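Local coordinates for protein beta-lactamase (Nostoc sp., PDB 6NHS) that probably hydrolyses beta-lactam antibiotics through a serine acyl-enzyme, as a class D beta-lactamase of the penicillin-binding protein fold, at residues S36-D41 and Q163-L168. Numbering follows the deposited sequence.
Sequences SILIYD and QQIEFL
Two torsions at Ile-165 set up its meeting with Leu-38 and Tyr-40: with chi1 at -61°, CG2 stands anti to the backbone N, while CG1 lies beside that nitrogen and anti to the carbonyl carbon. Each branch thereby finds its own partner on the strand. CG1 meets the side chain of Leu-38, whose CD2 methyl comes within 3.8 Å of Ile-165 CG1 as the two side chains pass obliquely. The second torsion of the isoleucine, chi2 -72°, turns CD1 off the line of CG1, and it rests 3.7 Å from Leu-38 O in a plain van der Waals contact. CG2, the other branch, settles 3.9 Å from Tyr-40 CB. It therefore touches the root of the tyrosine, whose ring leads off from the helix.

The example illustrates how one branched side chain can bridge a helix and a strand. Leu-38 and Tyr-40, two positions apart, both point from the same face of the strand toward the helix, whereas Ile-39 between them points away. Ile-165 enters between the pair as a single apolar wedge, and its CA remains 7.5 Å from that of Tyr-40. The interface is small, 152 Å² in all, and wholly made of dispersion contacts; Leu-38 and Ile-165 are buried, Tyr-40 partly exposed.

Within the transpeptidase-type fold shared by penicillin-binding proteins and serine beta-lactamases, this contact joins helix 161-172 to strand 35-41 of the antiparallel sheet. That strand is flanked by strands 46-50 and 226-236, and Phe-47 touches both Leu-38 and Tyr-40. On the helix, Phe-167 packs against helix 65-76 through Ile-67, Phe-68 and Leu-71, linking the sheet contact to the helical part of the molecule.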
loop_
_atom_site.group_PDB
_atom_site.type_symbol
_atom_site.label_atom_id
_atom_site.label_comp_id
_atom_site.label_asym_id
_atom_site.label_seq_id
_atom_site.Cartn_x
_atom_site.Cartn_y
_atom_site.Cartn_z
ATOM N N SER A 36 5.610 11.285 8.560
ATOM C CA SER A 36 6.857 10.546 8.665
ATOM C C SER A 36 7.163 9.884 7.335
ATOM O O SER A 36 6.296 9.746 6.466
ATOM C CB SER A 36 6.787 9.480 9.764
ATOM O OG SER A 36 5.751 8.551 9.487
ATOM N N ILE A 37 8.412 9.453 7.193
ATOM C CA ILE A 37 8.796 8.605 6.072
ATOM C C ILE A 37 9.913 7.689 6.535
ATOM O O ILE A 37 10.750 8.068 7.362
ATOM C CB ILE A 37 9.205 9.422 4.824
ATOM C CG1 ILE A 37 9.387 8.495 3.617
ATOM C CG2 ILE A 37 10.475 10.223 5.078
ATOM C CD1 ILE A 37 9.586 9.218 2.292
ATOM N N LEU A 38 9.901 6.469 6.019
ATOM C CA LEU A 38 10.953 5.497 6.254
ATOM C C LEU A 38 11.400 4.952 4.909
ATOM O O LEU A 38 10.567 4.518 4.107
ATOM C CB LEU A 38 10.458 4.364 7.157
ATOM C CG LEU A 38 11.498 3.351 7.618
ATOM C CD1 LEU A 38 12.566 4.031 8.462
ATOM C CD2 LEU A 38 10.816 2.237 8.401
ATOM N N ILE A 39 12.703 4.988 4.651
ATOM C CA ILE A 39 13.266 4.451 3.417
ATOM C C ILE A 39 14.322 3.422 3.790
ATOM O O ILE A 39 15.155 3.673 4.669
ATOM C CB ILE A 39 13.854 5.559 2.523
ATOM C CG1 ILE A 39 12.758 6.545 2.110
ATOM C CG2 ILE A 39 14.479 4.962 1.272
ATOM C CD1 ILE A 39 13.280 7.751 1.360
ATOM N N TYR A 40 14.274 2.258 3.144
ATOM C CA TYR A 40 15.204 1.170 3.426
ATOM C C TYR A 40 16.008 0.851 2.173
ATOM O O TYR A 40 15.439 0.450 1.148
ATOM C CB TYR A 40 14.469 -0.076 3.925
ATOM C CG TYR A 40 15.394 -1.237 4.205
ATOM C CD1 TYR A 40 16.337 -1.161 5.219
ATOM C CD2 TYR A 40 15.324 -2.407 3.458
ATOM C CE1 TYR A 40 17.193 -2.211 5.482
ATOM C CE2 TYR A 40 16.175 -3.467 3.715
ATOM C CZ TYR A 40 17.107 -3.361 4.731
ATOM O OH TYR A 40 17.959 -4.405 5.006
ATOM N N ASP A 41 17.325 1.022 2.270
ATOM C CA ASP A 41 18.273 0.716 1.200
ATOM C C ASP A 41 18.609 -0.769 1.287
ATOM O O ASP A 41 19.270 -1.207 2.236
ATOM C CB ASP A 41 19.510 1.603 1.363
ATOM C CG ASP A 41 20.606 1.335 0.336
ATOM O OD1 ASP A 41 20.725 0.219 -0.212
ATOM O OD2 ASP A 41 21.394 2.272 0.100
ATOM N N GLN A 163 6.292 -1.799 9.509
ATOM C CA GLN A 163 5.719 -3.080 9.094
ATOM C C GLN A 163 5.338 -3.083 7.616
ATOM O O GLN A 163 5.363 -4.142 6.974
ATOM C CB GLN A 163 4.513 -3.420 9.976
ATOM C CG GLN A 163 4.899 -3.766 11.436
ATOM C CD GLN A 163 3.713 -3.731 12.380
ATOM O OE1 GLN A 163 2.628 -3.264 12.019
ATOM N NE2 GLN A 163 3.911 -4.225 13.600
ATOM N N GLN A 164 4.985 -1.924 7.053
ATOM C CA GLN A 164 4.825 -1.849 5.602
ATOM C C GLN A 164 6.132 -2.203 4.906
ATOM O O GLN A 164 6.150 -3.001 3.960
ATOM C CB GLN A 164 4.345 -0.455 5.190
ATOM C CG GLN A 164 2.962 -0.078 5.733
ATOM C CD GLN A 164 1.843 -0.375 4.755
ATOM O OE1 GLN A 164 1.962 -1.257 3.903
ATOM N NE2 GLN A 164 0.740 0.366 4.874
ATOM N N ILE A 165 7.241 -1.625 5.382
ATOM C CA ILE A 165 8.560 -1.918 4.823
ATOM C C ILE A 165 8.868 -3.408 4.935
ATOM O O ILE A 165 9.267 -4.054 3.958
ATOM C CB ILE A 165 9.637 -1.076 5.532
ATOM C CG1 ILE A 165 9.381 0.419 5.334
ATOM C CG2 ILE A 165 11.026 -1.454 5.035
ATOM C CD1 ILE A 165 9.660 0.887 3.947
ATOM N N GLU A 166 8.701 -3.970 6.136
ATOM C CA GLU A 166 9.016 -5.382 6.343
ATOM C C GLU A 166 8.218 -6.268 5.396
ATOM O O GLU A 166 8.769 -7.189 4.781
ATOM C CB GLU A 166 8.753 -5.762 7.805
ATOM C CG GLU A 166 8.631 -7.251 8.058
ATOM C CD GLU A 166 9.964 -7.946 8.223
ATOM O OE1 GLU A 166 10.977 -7.466 7.666
ATOM O OE2 GLU A 166 9.996 -8.980 8.924
ATOM N N PHE A 167 6.922 -5.985 5.249
ATOM C CA PHE A 167 6.077 -6.752 4.342
ATOM C C PHE A 167 6.578 -6.649 2.901
ATOM O O PHE A 167 6.735 -7.664 2.212
ATOM C CB PHE A 167 4.624 -6.266 4.485
ATOM C CG PHE A 167 3.721 -6.648 3.337
ATOM C CD1 PHE A 167 3.515 -7.976 3.002
ATOM C CD2 PHE A 167 3.057 -5.671 2.607
ATOM C CE1 PHE A 167 2.686 -8.323 1.948
ATOM C CE2 PHE A 167 2.228 -6.012 1.553
ATOM C CZ PHE A 167 2.039 -7.340 1.230
ATOM N N LEU A 168 6.866 -5.432 2.436
ATOM C CA LEU A 168 7.279 -5.256 1.045
ATOM C C LEU A 168 8.638 -5.896 0.780
ATOM O O LEU A 168 8.855 -6.496 -0.281
ATOM C CB LEU A 168 7.315 -3.770 0.695
ATOM C CG LEU A 168 5.953 -3.085 0.638
ATOM C CD1 LEU A 168 6.127 -1.584 0.527
ATOM C CD2 LEU A 168 5.145 -3.631 -0.543
#